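Side-chain contacts in endoglucanase A (Clostridium cellulolyticum, PDB 1EDG), which probably hydrolyses internal beta-1,4-glucosidic bonds of cellulose, as a family 5 glycoside hydrolase: residues 123-128 with 172-177; 321-326 with 365-370. All coordinates share one frame; numbering follows the deposited sequence.

Contact 1 of 2, residues 123-128 with 172-177; sequences HDVDKV and RLVGHA
Val125 and Val174 adopt the same torsion, each with CG1 anti to its own backbone N (chi1 -176° and -178°) and with CG2 anti to the carbonyl carbon. The side chains meet at a slant, Val125 through CG1 and Val174 through CG2, and the methyls meet at 3.5 Å, slightly inside the usual van der Waals distance. The same Val125 CG1 also lies against the backbone, 3.7 Å from Arg172 O. Its other branch, CG2, looks obliquely at the guanidinium of Arg172, 4.2 Å from NH1, a loose contact.

Arg172 reaches this spot with CG set between the backbone N and the carbonyl carbon (chi1 64°) and the chain extended from there to NE. Its guanidinium passes beneath Val174, whose CG2 sits 3.9 Å above the guanidinium plane, displaced toward the rim. This methyl thus touches both the arginine plane and the opposing valine. Compact beta-branched residues suit the place, offering short, stiff apolar stubs between two loops without regular structure.

Those loops follow the third and fourth strands of the (beta/alpha)8 barrel and rise at the end of the sheet where family 5 enzymes carry their active-site cleft. Beyond Arg172, residues Leu173 to His176 form a type II beta turn, closed by His176 N to Leu173 O at 3.0 Å. Gly175 takes its third position with a positive phi, where any side chain would press on the preceding carbonyl. Glu179 holds both the turn and the arginine before it: OE2 forms a salt bridge with Arg172 NE, and OE1 accepts from Gly175 N. Arg172 NH1 is hydrogen-bonded to Glu170 O, which fixes the flat group under Val174.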
loop_
_atom_site.group_PDB
_atom_site.type_symbol
_atom_site.label_atom_id
_atom_site.label_comp_id
_atom_site.label_asym_id
_atom_site.label_seq_id
_atom_site.Cartn_x
_atom_site.Cartn_y
_atom_site.Cartn_z
ATOM N N HIS A 123 -2.897 -6.675 -8.651
ATOM C CA HIS A 123 -3.484 -8.008 -8.813
ATOM C C HIS A 123 -2.883 -8.696 -10.043
ATOM O O HIS A 123 -3.570 -8.943 -11.041
ATOM C CB HIS A 123 -5.011 -7.917 -8.935
ATOM C CG HIS A 123 -5.695 -7.426 -7.692
ATOM N ND1 HIS A 123 -6.670 -6.448 -7.714
ATOM C CD2 HIS A 123 -5.579 -7.809 -6.398
ATOM C CE1 HIS A 123 -7.127 -6.256 -6.489
ATOM N NE2 HIS A 123 -6.482 -7.070 -5.672
ATOM N N ASP A 124 -1.582 -8.972 -9.970
ATOM C CA ASP A 124 -0.870 -9.608 -11.070
ATOM C C ASP A 124 -0.322 -10.991 -10.724
ATOM O O ASP A 124 0.578 -11.491 -11.397
ATOM C CB ASP A 124 0.242 -8.691 -11.582
ATOM C CG ASP A 124 -0.293 -7.508 -12.376
ATOM O OD1 ASP A 124 -1.451 -7.578 -12.846
ATOM O OD2 ASP A 124 0.449 -6.519 -12.558
ATOM N N VAL A 125 -0.842 -11.585 -9.653
ATOM C CA VAL A 125 -0.433 -12.928 -9.252
ATOM C C VAL A 125 -1.343 -13.838 -10.078
ATOM O O VAL A 125 -2.519 -14.012 -9.747
ATOM C CB VAL A 125 -0.679 -13.193 -7.741
ATOM C CG1 VAL A 125 -0.148 -14.579 -7.354
ATOM C CG2 VAL A 125 -0.018 -12.120 -6.891
ATOM N N ASP A 126 -0.802 -14.375 -11.167
ATOM C CA ASP A 126 -1.549 -15.229 -12.080
ATOM C C ASP A 126 -0.528 -16.097 -12.807
ATOM O O ASP A 126 0.340 -15.580 -13.507
ATOM C CB ASP A 126 -2.286 -14.348 -13.094
ATOM C CG ASP A 126 -3.239 -15.133 -13.974
ATOM O OD1 ASP A 126 -2.777 -15.933 -14.809
ATOM O OD2 ASP A 126 -4.463 -14.946 -13.832
ATOM N N LYS A 127 -0.673 -17.411 -12.692
ATOM C CA LYS A 127 0.255 -18.359 -13.312
ATOM C C LYS A 127 0.477 -18.192 -14.813
ATOM O O LYS A 127 1.593 -18.356 -15.303
ATOM C CB LYS A 127 -0.202 -19.790 -13.019
ATOM C CG LYS A 127 -0.126 -20.153 -11.554
ATOM C CD LYS A 127 -0.808 -21.469 -11.257
ATOM C CE LYS A 127 -0.667 -21.807 -9.786
ATOM N NZ LYS A 127 -1.395 -23.045 -9.408
ATOM N N VAL A 128 -0.583 -17.857 -15.535
ATOM C CA VAL A 128 -0.510 -17.701 -16.983
ATOM C C VAL A 128 -0.135 -16.310 -17.472
ATOM O O VAL A 128 0.773 -16.150 -18.286
ATOM C CB VAL A 128 -1.856 -18.090 -17.640
ATOM C CG1 VAL A 128 -1.758 -17.977 -19.153
ATOM C CG2 VAL A 128 -2.262 -19.495 -17.221
ATOM N N ARG A 172 1.667 -14.068 -3.001
ATOM C CA ARG A 172 1.237 -15.176 -2.162
ATOM C C ARG A 172 0.856 -16.376 -3.022
ATOM O O ARG A 172 0.802 -16.274 -4.249
ATOM C CB ARG A 172 0.002 -14.726 -1.369
ATOM C CG ARG A 172 -1.203 -14.415 -2.266
ATOM C CD ARG A 172 -2.280 -13.624 -1.543
ATOM N NE ARG A 172 -3.484 -13.459 -2.356
ATOM C CZ ARG A 172 -3.624 -12.580 -3.347
ATOM N NH1 ARG A 172 -2.636 -11.760 -3.670
ATOM N NH2 ARG A 172 -4.766 -12.519 -4.020
ATOM N N LEU A 173 0.556 -17.496 -2.369
ATOM C CA LEU A 173 0.143 -18.707 -3.071
ATOM C C LEU A 173 -1.378 -18.706 -3.223
ATOM O O LEU A 173 -2.095 -19.266 -2.395
ATOM C CB LEU A 173 0.601 -19.955 -2.306
ATOM C CG LEU A 173 2.115 -20.160 -2.202
ATOM C CD1 LEU A 173 2.415 -21.327 -1.277
ATOM C CD2 LEU A 173 2.713 -20.388 -3.587
ATOM N N VAL A 174 -1.868 -18.056 -4.276
ATOM C CA VAL A 174 -3.306 -17.975 -4.527
ATOM C C VAL A 174 -3.888 -19.381 -4.651
ATOM O O VAL A 174 -3.343 -20.228 -5.360
ATOM C CB VAL A 174 -3.619 -17.180 -5.817
ATOM C CG1 VAL A 174 -5.117 -17.068 -6.013
ATOM C CG2 VAL A 174 -3.000 -15.792 -5.748
ATOM N N GLY A 175 -4.972 -19.635 -3.932
ATOM C CA GLY A 175 -5.601 -20.941 -3.983
ATOM C C GLY A 175 -5.125 -21.883 -2.894
ATOM O O GLY A 175 -5.866 -22.776 -2.483
ATOM N N HIS A 176 -3.901 -21.675 -2.412
ATOM C CA HIS A 176 -3.321 -22.515 -1.364
ATOM C C HIS A 176 -4.033 -22.293 -0.030
ATOM O O HIS A 176 -4.659 -21.252 0.191
ATOM C CB HIS A 176 -1.824 -22.205 -1.223
ATOM C CG HIS A 176 -1.066 -23.185 -0.376
ATOM N ND1 HIS A 176 -0.559 -24.365 -0.873
ATOM C CD2 HIS A 176 -0.691 -23.138 0.926
ATOM C CE1 HIS A 176 0.097 -25.003 0.082
ATOM N NE2 HIS A 176 0.030 -24.278 1.184
ATOM N N ALA A 177 -3.934 -23.282 0.856
ATOM C CA ALA A 177 -4.549 -23.201 2.177
ATOM C C ALA A 177 -3.954 -22.066 3.007
ATOM O O ALA A 177 -4.637 -21.469 3.835
ATOM C CB ALA A 177 -4.386 -24.521 2.908
#

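Contact 2 of 2, residues 321-326 with 365-370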
loop_
_atom_site.group_PDB
_atom_site.type_symbol
_atom_site.label_atom_id
_atom_site.label_comp_id
_atom_site.label_asym_id
_atom_site.label_seq_id
_atom_site.Cartn_x
_atom_site.Cartn_y
_atom_site.Cartn_z
ATOM N N GLU A 321 -12.084 6.494 16.830
ATOM C CA GLU A 321 -11.163 6.136 17.907
ATOM C C GLU A 321 -10.090 5.145 17.438
ATOM O O GLU A 321 -8.895 5.346 17.692
ATOM C CB GLU A 321 -11.943 5.586 19.104
ATOM C CG GLU A 321 -12.789 6.653 19.800
ATOM C CD GLU A 321 -13.780 6.083 20.796
ATOM O OE1 GLU A 321 -14.247 4.941 20.602
ATOM O OE2 GLU A 321 -14.110 6.787 21.772
ATOM N N TYR A 322 -10.515 4.112 16.713
ATOM C CA TYR A 322 -9.596 3.101 16.190
ATOM C C TYR A 322 -8.569 3.698 15.225
ATOM O O TYR A 322 -7.364 3.492 15.396
ATOM C CB TYR A 322 -10.378 1.959 15.516
ATOM C CG TYR A 322 -9.526 0.995 14.702
ATOM C CD1 TYR A 322 -8.805 -0.034 15.318
ATOM C CD2 TYR A 322 -9.448 1.113 13.312
ATOM C CE1 TYR A 322 -8.027 -0.922 14.560
ATOM C CE2 TYR A 322 -8.679 0.239 12.551
ATOM C CZ TYR A 322 -7.974 -0.773 13.175
ATOM O OH TYR A 322 -7.223 -1.630 12.400
ATOM N N MET A 323 -9.019 4.446 14.220
ATOM C CA MET A 323 -8.078 5.026 13.261
ATOM C C MET A 323 -7.120 6.037 13.896
ATOM O O MET A 323 -5.939 6.093 13.533
ATOM C CB MET A 323 -8.798 5.640 12.055
ATOM C CG MET A 323 -9.454 4.611 11.118
ATOM S SD MET A 323 -8.339 3.244 10.606
ATOM C CE MET A 323 -7.058 4.127 9.702
ATOM N N SER A 324 -7.624 6.831 14.842
ATOM C CA SER A 324 -6.789 7.826 15.537
ATOM C C SER A 324 -5.665 7.143 16.320
ATOM O O SER A 324 -4.498 7.542 16.228
ATOM C CB SER A 324 -7.634 8.691 16.492
ATOM O OG SER A 324 -8.510 9.541 15.770
ATOM N N TYR A 325 -6.035 6.112 17.075
ATOM C CA TYR A 325 -5.092 5.339 17.881
ATOM C C TYR A 325 -4.068 4.623 16.983
ATOM O O TYR A 325 -2.866 4.626 17.266
ATOM C CB TYR A 325 -5.869 4.323 18.719
ATOM C CG TYR A 325 -5.024 3.478 19.652
ATOM C CD1 TYR A 325 -4.688 3.934 20.925
ATOM C CD2 TYR A 325 -4.605 2.200 19.276
ATOM C CE1 TYR A 325 -3.962 3.138 21.805
ATOM C CE2 TYR A 325 -3.878 1.393 20.147
ATOM C CZ TYR A 325 -3.561 1.867 21.410
ATOM O OH TYR A 325 -2.855 1.059 22.271
ATOM N N TYR A 326 -4.558 4.016 15.905
ATOM C CA TYR A 326 -3.720 3.302 14.945
ATOM C C TYR A 326 -2.631 4.232 14.385
ATOM O O TYR A 326 -1.438 3.913 14.430
ATOM C CB TYR A 326 -4.605 2.748 13.807
ATOM C CG TYR A 326 -3.928 1.777 12.856
ATOM C CD1 TYR A 326 -2.996 2.224 11.915
ATOM C CD2 TYR A 326 -4.241 0.413 12.883
ATOM C CE1 TYR A 326 -2.391 1.339 11.020
ATOM C CE2 TYR A 326 -3.641 -0.483 11.988
ATOM C CZ TYR A 326 -2.718 -0.011 11.059
ATOM O OH TYR A 326 -2.138 -0.873 10.160
ATOM N N PRO A 365 -15.742 12.496 7.576
ATOM C CA PRO A 365 -14.656 13.431 7.875
ATOM C C PRO A 365 -13.983 13.330 9.241
ATOM O O PRO A 365 -12.779 13.564 9.340
ATOM C CB PRO A 365 -15.295 14.798 7.625
ATOM C CG PRO A 365 -16.720 14.578 7.993
ATOM C CD PRO A 365 -17.014 13.224 7.386
ATOM N N GLU A 366 -14.732 12.961 10.278
ATOM C CA GLU A 366 -14.159 12.844 11.622
ATOM C C GLU A 366 -13.040 11.802 11.662
ATOM O O GLU A 366 -12.035 11.992 12.347
ATOM C CB GLU A 366 -15.222 12.485 12.658
ATOM C CG GLU A 366 -16.310 13.537 12.856
ATOM C CD GLU A 366 -17.535 13.317 11.981
ATOM O OE1 GLU A 366 -17.445 12.602 10.954
ATOM O OE2 GLU A 366 -18.604 13.854 12.337
ATOM N N ILE A 367 -13.210 10.709 10.920
ATOM C CA ILE A 367 -12.196 9.655 10.877
ATOM C C ILE A 367 -10.917 10.208 10.263
ATOM O O ILE A 367 -9.838 10.090 10.844
ATOM C CB ILE A 367 -12.658 8.436 10.034
ATOM C CG1 ILE A 367 -13.835 7.730 10.715
ATOM C CG2 ILE A 367 -11.491 7.460 9.829
ATOM C CD1 ILE A 367 -14.462 6.623 9.865
ATOM N N ILE A 368 -11.045 10.869 9.116
ATOM C CA ILE A 368 -9.866 11.400 8.444
ATOM C C ILE A 368 -9.206 12.580 9.184
ATOM O O ILE A 368 -7.977 12.729 9.154
ATOM C CB ILE A 368 -10.111 11.659 6.912
ATOM C CG1 ILE A 368 -10.066 13.135 6.570
ATOM C CG2 ILE A 368 -11.381 10.976 6.427
ATOM C CD1 ILE A 368 -8.720 13.553 6.074
ATOM N N ASP A 369 -9.999 13.382 9.892
ATOM C CA ASP A 369 -9.434 14.499 10.653
ATOM C C ASP A 369 -8.639 13.958 11.842
ATOM O O ASP A 369 -7.627 14.539 12.231
ATOM C CB ASP A 369 -10.528 15.468 11.113
ATOM C CG ASP A 369 -11.103 16.278 9.962
ATOM O OD1 ASP A 369 -10.432 16.382 8.913
ATOM O OD2 ASP A 369 -12.225 16.809 10.093
ATOM N N GLY A 370 -9.100 12.837 12.395
ATOM C CA GLY A 370 -8.406 12.195 13.499
ATOM C C GLY A 370 -7.063 11.661 13.015
ATOM O O GLY A 370 -6.049 11.762 13.712
#
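Two helical segments running in the same general direction come unusually close at one end, where the CA atoms of Ser324 and Gly370 are 5.1 Å apart, and stand a little wider at Met323 and Ile367, whose CA atoms lie 6.6 Å from each other. The near approach depends on small residues. Gly370 has only hydrogen on the side that faces Ser324, so the serine hydroxyl can lie almost on the backbone of the partner helix, its OG 3.5 Å from Gly370 CA and 3.8 Å from Gly370 C. Ser324 OG is placed beside its own backbone N (chi1 -69°), within hydrogen-bonding range of Val320 O, one turn earlier. That bond satisfies the buried hydroxyl inside its own helix, and what it offers Gly370 is mere van der Waals contact.

One turn back along helix 365-374, where the gap widens, apolar side chains take over. Ile367 directs its CG2 branch, anti to the backbone N, at the base of Met323: the methyl lies 3.7 Å from Met323 CG and 3.9 Å from Met323 CB. The methionine then bends at chi2 (-50°) and chi3 (-63°), which carries the sulfur and CE away from Ile367. A flexible, unbranched chain is well suited to this double duty, since its first carbons can pack on the neighbouring helix while its tip turns elsewhere.

Met323 also touches Cys308 of strand 303-308, so helix 316-332 is seated against the barrel wall as well as against helix 365-374. Ile367 extends the helix interface to Arg319 and Val320. On another side of helix 365-374, Ile368 packs on Phe75 and Asp369 forms a salt bridge with Lys73 at the end of helix 64-73, placing the last barrel helix between the seventh and the first.

Overall arrangement
From the N terminus, the chain builds the first three strands of the barrel before entering contact 1, which closes a loop from the segment after strand 116-120 to the one after strand 163-166, with helix 138-155 in between. Three further barrel strands follow before contact 2, which closes its own loop around strand 336-339 and joins helices 316-332 and 365-374. The two loops come in series, neither nested nor crossed. Contact 1 ties together neighbouring loops at the surface; contact 2 is buried between helices of the outer layer. They lie on opposite sides of the chain's centre, their own centres 33 Å apart, and do not touch.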